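Local structure of N-alpha-acetyltransferase 38, NatC auxiliary subunit (Saccharomyces cerevisiae, 6YGA) at residues T13-L18 with I23-L28; V29-D32 with N36-L39. The protein forms the small auxiliary subunit of the NatC complex, which acetylates nascent protein N-termini that start with methionine followed by a hydrophobic or amphipathic residue. One frame throughout, in Å; residues are numbered along the deposited sequence.

Followed from its N terminus, the chain first builds contact 1, where strand 13-18 turns back through four intervening residues and pairs with the first half of strand 23-32. Contact 2 opens only after this one has closed: the second half of the same long strand runs on and after three intervening residues meets Asn36-Leu39. The two hairpins therefore follow in series, neither nested nor crossed, with strand 23-32 common to both and strands 13-18 and 37-39 each paired with part of its length. At the junction CD2 of Leu39 packs 3.6 Å from CA of Leu28. Together they form consecutive antiparallel pairings of the curled Sm sheet.

Contact 1: residues T13-L18 with I23-L28; sequences TLIVSL and ILVGSL
Peptide groups are the flat elements where Leu14 and Val16 meet Gly26 and Leu24, and side chains cover both faces of the two-stranded ribbon they make. Thr13, Ile15 and Ser17 share one face with Ile23, Val25 and Ser27; Leu14, Val16 and Leu24 occupy the other. Neither outer edge is left bare, since Ile15 and Ser17 bond to strand 63-69, and Ile23 and Val25 to strand 42-46.

Two antiparallel hydrogen-bonded pairs join the strands. Between Val16 and Leu24 the bonds are equally long, 2.8 Å from Val16 N to Leu24 O and 2.8 Å from Leu24 N to Val16 O, yet they differ in approach: the first is nearly collinear with its carbonyl, whereas Leu24 N stands above the plane of its acceptor. Leu14 N reaches Gly26 O at 2.7 Å, and the return bond, Gly26 N to Leu14 O, stretches to 3.2 Å.

On the Thr13 face, the methyl CG2 of Thr13 lies 3.6 Å from CG1 of Val25. Ile23 lays its CG1 alongside Ser17, 3.6 Å from OG. On the opposite face, CD1 of Leu14 meets Leu28 CB at 3.8 Å. At the loop end CG of Leu18 is anti to its carbonyl carbon (chi1 -63°), which carries CD1 over Leu24, 3.7 Å from Leu24 CD1; Val57 of N-alpha-acetyltransferase 35 packs on both leucines.

The backbone groups of Leu14, Val16, Leu24 and Gly26 named here are thus satisfied by one another, and the leucine-rich face of this Sm fold is left to apolar packing, part of it with the large auxiliary subunit.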
loop_
_atom_site.group_PDB
_atom_site.type_symbol
_atom_site.label_atom_id
_atom_site.label_comp_id
_atom_site.label_asym_id
_atom_site.label_seq_id
_atom_site.Cartn_x
_atom_site.Cartn_y
_atom_site.Cartn_z
ATOM N N THR C 13 -31.993 21.209 -9.666
ATOM C CA THR C 13 -32.262 19.885 -10.209
ATOM C C THR C 13 -32.766 19.981 -11.646
ATOM O O THR C 13 -33.593 20.836 -11.976
ATOM C CB THR C 13 -33.291 19.166 -9.333
ATOM O OG1 THR C 13 -32.809 19.101 -7.985
ATOM C CG2 THR C 13 -33.549 17.756 -9.837
ATOM N N LEU C 14 -32.257 19.097 -12.504
ATOM C CA LEU C 14 -32.638 19.055 -13.908
ATOM C C LEU C 14 -33.031 17.639 -14.301
ATOM O O LEU C 14 -32.563 16.659 -13.715
ATOM C CB LEU C 14 -31.499 19.540 -14.819
ATOM C CG LEU C 14 -31.069 20.998 -14.657
ATOM C CD1 LEU C 14 -29.971 21.358 -15.646
ATOM C CD2 LEU C 14 -32.268 21.919 -14.822
ATOM N N ILE C 15 -33.896 17.545 -15.305
ATOM C CA ILE C 15 -34.342 16.271 -15.857
ATOM C C ILE C 15 -33.727 16.137 -17.242
ATOM O O ILE C 15 -33.997 16.955 -18.131
ATOM C CB ILE C 15 -35.874 16.180 -15.916
ATOM C CG1 ILE C 15 -36.466 15.966 -14.518
ATOM C CG2 ILE C 15 -36.304 15.055 -16.845
ATOM C CD1 ILE C 15 -36.637 17.232 -13.697
ATOM N N VAL C 16 -32.896 15.115 -17.427
ATOM C CA VAL C 16 -32.157 14.911 -18.669
ATOM C C VAL C 16 -32.462 13.501 -19.158
ATOM O O VAL C 16 -31.918 12.522 -18.633
ATOM C CB VAL C 16 -30.649 15.120 -18.493
ATOM C CG1 VAL C 16 -29.918 14.842 -19.799
ATOM C CG2 VAL C 16 -30.365 16.532 -18.012
ATOM N N SER C 17 -33.333 13.391 -20.158
ATOM C CA SER C 17 -33.584 12.113 -20.806
ATOM C C SER C 17 -32.444 11.805 -21.767
ATOM O O SER C 17 -32.036 12.665 -22.552
ATOM C CB SER C 17 -34.917 12.141 -21.554
ATOM O OG SER C 17 -35.146 10.913 -22.225
ATOM N N LEU C 18 -31.926 10.583 -21.700
ATOM C CA LEU C 18 -30.812 10.186 -22.546
ATOM C C LEU C 18 -31.341 9.584 -23.847
ATOM O O LEU C 18 -32.545 9.587 -24.116
ATOM C CB LEU C 18 -29.898 9.219 -21.801
ATOM C CG LEU C 18 -29.207 9.775 -20.556
ATOM C CD1 LEU C 18 -28.147 8.806 -20.057
ATOM C CD2 LEU C 18 -28.604 11.142 -20.841
ATOM N N ILE C 23 -33.461 7.902 -17.962
ATOM C CA ILE C 23 -33.586 9.323 -17.660
ATOM C C ILE C 23 -32.736 9.631 -16.434
ATOM O O ILE C 23 -32.683 8.833 -15.490
ATOM C CB ILE C 23 -35.062 9.723 -17.432
ATOM C CG1 ILE C 23 -35.774 9.911 -18.774
ATOM C CG2 ILE C 23 -35.177 10.976 -16.564
ATOM C CD1 ILE C 23 -37.145 10.542 -18.664
ATOM N N LEU C 24 -32.065 10.781 -16.451
ATOM C CA LEU C 24 -31.201 11.210 -15.359
ATOM C C LEU C 24 -31.789 12.437 -14.676
ATOM O O LEU C 24 -32.175 13.403 -15.344
ATOM C CB LEU C 24 -29.788 11.519 -15.864
ATOM C CG LEU C 24 -29.061 10.376 -16.572
ATOM C CD1 LEU C 24 -27.657 10.799 -16.966
ATOM C CD2 LEU C 24 -29.024 9.147 -15.684
ATOM N N VAL C 25 -31.852 12.396 -13.347
ATOM C CA VAL C 25 -32.295 13.517 -12.525
ATOM C C VAL C 25 -31.141 13.887 -11.606
ATOM O O VAL C 25 -30.683 13.053 -10.814
ATOM C CB VAL C 25 -33.554 13.170 -11.714
ATOM C CG1 VAL C 25 -34.046 14.383 -10.942
ATOM C CG2 VAL C 25 -34.645 12.631 -12.626
ATOM N N GLY C 26 -30.668 15.127 -11.711
ATOM C CA GLY C 26 -29.518 15.546 -10.932
ATOM C C GLY C 26 -29.393 17.049 -10.861
ATOM O O GLY C 26 -30.027 17.788 -11.622
ATOM N N SER C 27 -28.558 17.493 -9.925
ATOM C CA SER C 27 -28.269 18.907 -9.732
ATOM C C SER C 27 -27.129 19.326 -10.651
ATOM O O SER C 27 -26.071 18.687 -10.668
ATOM C CB SER C 27 -27.907 19.177 -8.271
ATOM O OG SER C 27 -27.776 20.563 -8.010
ATOM N N LEU C 28 -27.341 20.405 -11.399
ATOM C CA LEU C 28 -26.372 20.857 -12.391
ATOM C C LEU C 28 -25.160 21.476 -11.703
ATOM O O LEU C 28 -25.299 22.417 -10.912
ATOM C CB LEU C 28 -27.021 21.858 -13.343
ATOM C CG LEU C 28 -26.122 22.352 -14.477
ATOM C CD1 LEU C 28 -25.811 21.219 -15.442
ATOM C CD2 LEU C 28 -26.754 23.528 -15.202
#

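Contact 2: residues V29-D32 with N36-L39; sequences VAVD and NLLL
Asp32 and Asn36 hold the loop end of this hairpin by two hydrogen bonds to the carboxylate, one from a backbone N-H and one from a side-chain amide. Asp32 OD1 accepts the backbone N of Asn36 at 2.6 Å, on its syn side and 17° out of the carboxylate plane, while OD2 takes ND2 of Asn36 through its syn lone pair at 2.7 Å. The side-chain planes of the two residues are turned 52° apart, and neither bond is straight. The grip depends on the torsion of Asp32, whose CG sits between the backbone N and the carbonyl carbon (chi1 64°). OD2 also makes a salt bridge with Arg37 of N-alpha-acetyltransferase 30, which probably helps to keep the buried carboxylate ionised.

Backbone bonds continue the pairing toward Leu39. Leu38 N donates to Ala30 O at 2.9 Å, whereas Leu38 O receives Val29 N at 2.8 Å and, weakly, Ala30 N. Two residues facing one make a classic beta bulge at Val29 and Ala30. It lies within the long, strongly bent strand 23-32, the kind of strand that lets an Sm fold curl its sheet. The run from Asp32 to Asn36 is consistent with the loop of the Sm1 motif, which in RNA-binding relatives commonly contacts a base; here residues of N-alpha-acetyltransferase 30 approach it, with Tyr34 of that chain hydrogen-bonded to Asn36 O.

Apolar packing falls on both faces. Val31 and Leu37 run side by side, with CG2 of Val31 3.6 Å from Leu37 CD2. Opposite them, Val29 CG1 comes to 4.0 Å from CD2 of Leu38, and the CB atoms of Ala30 and Leu38 are 4.4 Å apart. Along its other edge, Ala30-Asp32 pairs antiparallel with a strand of N-alpha-acetyltransferase 35, carrying the sheet across the subunit boundary.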
loop_
_atom_site.group_PDB
_atom_site.type_symbol
_atom_site.label_atom_id
_atom_site.label_comp_id
_atom_site.label_asym_id
_atom_site.label_seq_id
_atom_site.Cartn_x
_atom_site.Cartn_y
_atom_site.Cartn_z
ATOM N N VAL C 29 -23.976 20.960 -12.017
ATOM C CA VAL C 29 -22.732 21.423 -11.418
ATOM C C VAL C 29 -21.959 22.338 -12.358
ATOM O O VAL C 29 -21.455 23.380 -11.939
ATOM C CB VAL C 29 -21.871 20.217 -10.987
ATOM C CG1 VAL C 29 -20.474 20.673 -10.602
ATOM C CG2 VAL C 29 -22.529 19.484 -9.840
ATOM N N ALA C 30 -21.850 21.961 -13.630
ATOM C CA ALA C 30 -21.104 22.768 -14.584
ATOM C C ALA C 30 -21.600 22.482 -15.994
ATOM O O ALA C 30 -22.109 21.395 -16.283
ATOM C CB ALA C 30 -19.596 22.502 -14.483
ATOM N N VAL C 31 -21.448 23.480 -16.862
ATOM C CA VAL C 31 -21.734 23.359 -18.287
ATOM C C VAL C 31 -20.637 24.098 -19.042
ATOM O O VAL C 31 -20.141 25.130 -18.576
ATOM C CB VAL C 31 -23.138 23.906 -18.642
ATOM C CG1 VAL C 31 -23.254 25.388 -18.304
ATOM C CG2 VAL C 31 -23.468 23.658 -20.111
ATOM N N ASP C 32 -20.231 23.556 -20.189
ATOM C CA ASP C 32 -19.173 24.147 -20.996
ATOM C C ASP C 32 -19.747 24.686 -22.308
ATOM O O ASP C 32 -20.965 24.722 -22.514
ATOM C CB ASP C 32 -18.050 23.132 -21.238
ATOM C CG ASP C 32 -18.501 21.927 -22.048
ATOM O OD1 ASP C 32 -19.704 21.825 -22.368
ATOM O OD2 ASP C 32 -17.640 21.076 -22.362
ATOM N N ASN C 36 -21.692 20.208 -22.829
ATOM C CA ASN C 36 -21.423 19.069 -21.961
ATOM C C ASN C 36 -21.825 19.430 -20.538
ATOM O O ASN C 36 -21.414 20.470 -20.016
ATOM C CB ASN C 36 -19.945 18.679 -22.012
ATOM C CG ASN C 36 -19.459 18.397 -23.420
ATOM O OD1 ASN C 36 -20.156 17.768 -24.216
ATOM N ND2 ASN C 36 -18.258 18.871 -23.738
ATOM N N LEU C 37 -22.641 18.587 -19.912
ATOM C CA LEU C 37 -23.148 18.857 -18.576
ATOM C C LEU C 37 -22.485 17.938 -17.560
ATOM O O LEU C 37 -22.169 16.783 -17.863
ATOM C CB LEU C 37 -24.666 18.673 -18.507
ATOM C CG LEU C 37 -25.507 19.246 -19.645
ATOM C CD1 LEU C 37 -26.912 18.683 -19.576
ATOM C CD2 LEU C 37 -25.534 20.759 -19.582
ATOM N N LEU C 38 -22.275 18.461 -16.357
ATOM C CA LEU C 38 -21.833 17.675 -15.215
ATOM C C LEU C 38 -22.905 17.764 -14.141
ATOM O O LEU C 38 -23.273 18.866 -13.720
ATOM C CB LEU C 38 -20.487 18.171 -14.676
ATOM C CG LEU C 38 -19.842 17.353 -13.554
ATOM C CD1 LEU C 38 -19.475 15.957 -14.035
ATOM C CD2 LEU C 38 -18.618 18.073 -12.995
ATOM N N LEU C 39 -23.413 16.613 -13.712
ATOM C CA LEU C 39 -24.526 16.545 -12.777
ATOM C C LEU C 39 -24.120 15.782 -11.524
ATOM O O LEU C 39 -23.395 14.784 -11.599
ATOM C CB LEU C 39 -25.742 15.872 -13.421
ATOM C CG LEU C 39 -26.349 16.525 -14.662
ATOM C CD1 LEU C 39 -27.361 15.591 -15.305
ATOM C CD2 LEU C 39 -27.000 17.848 -14.306
#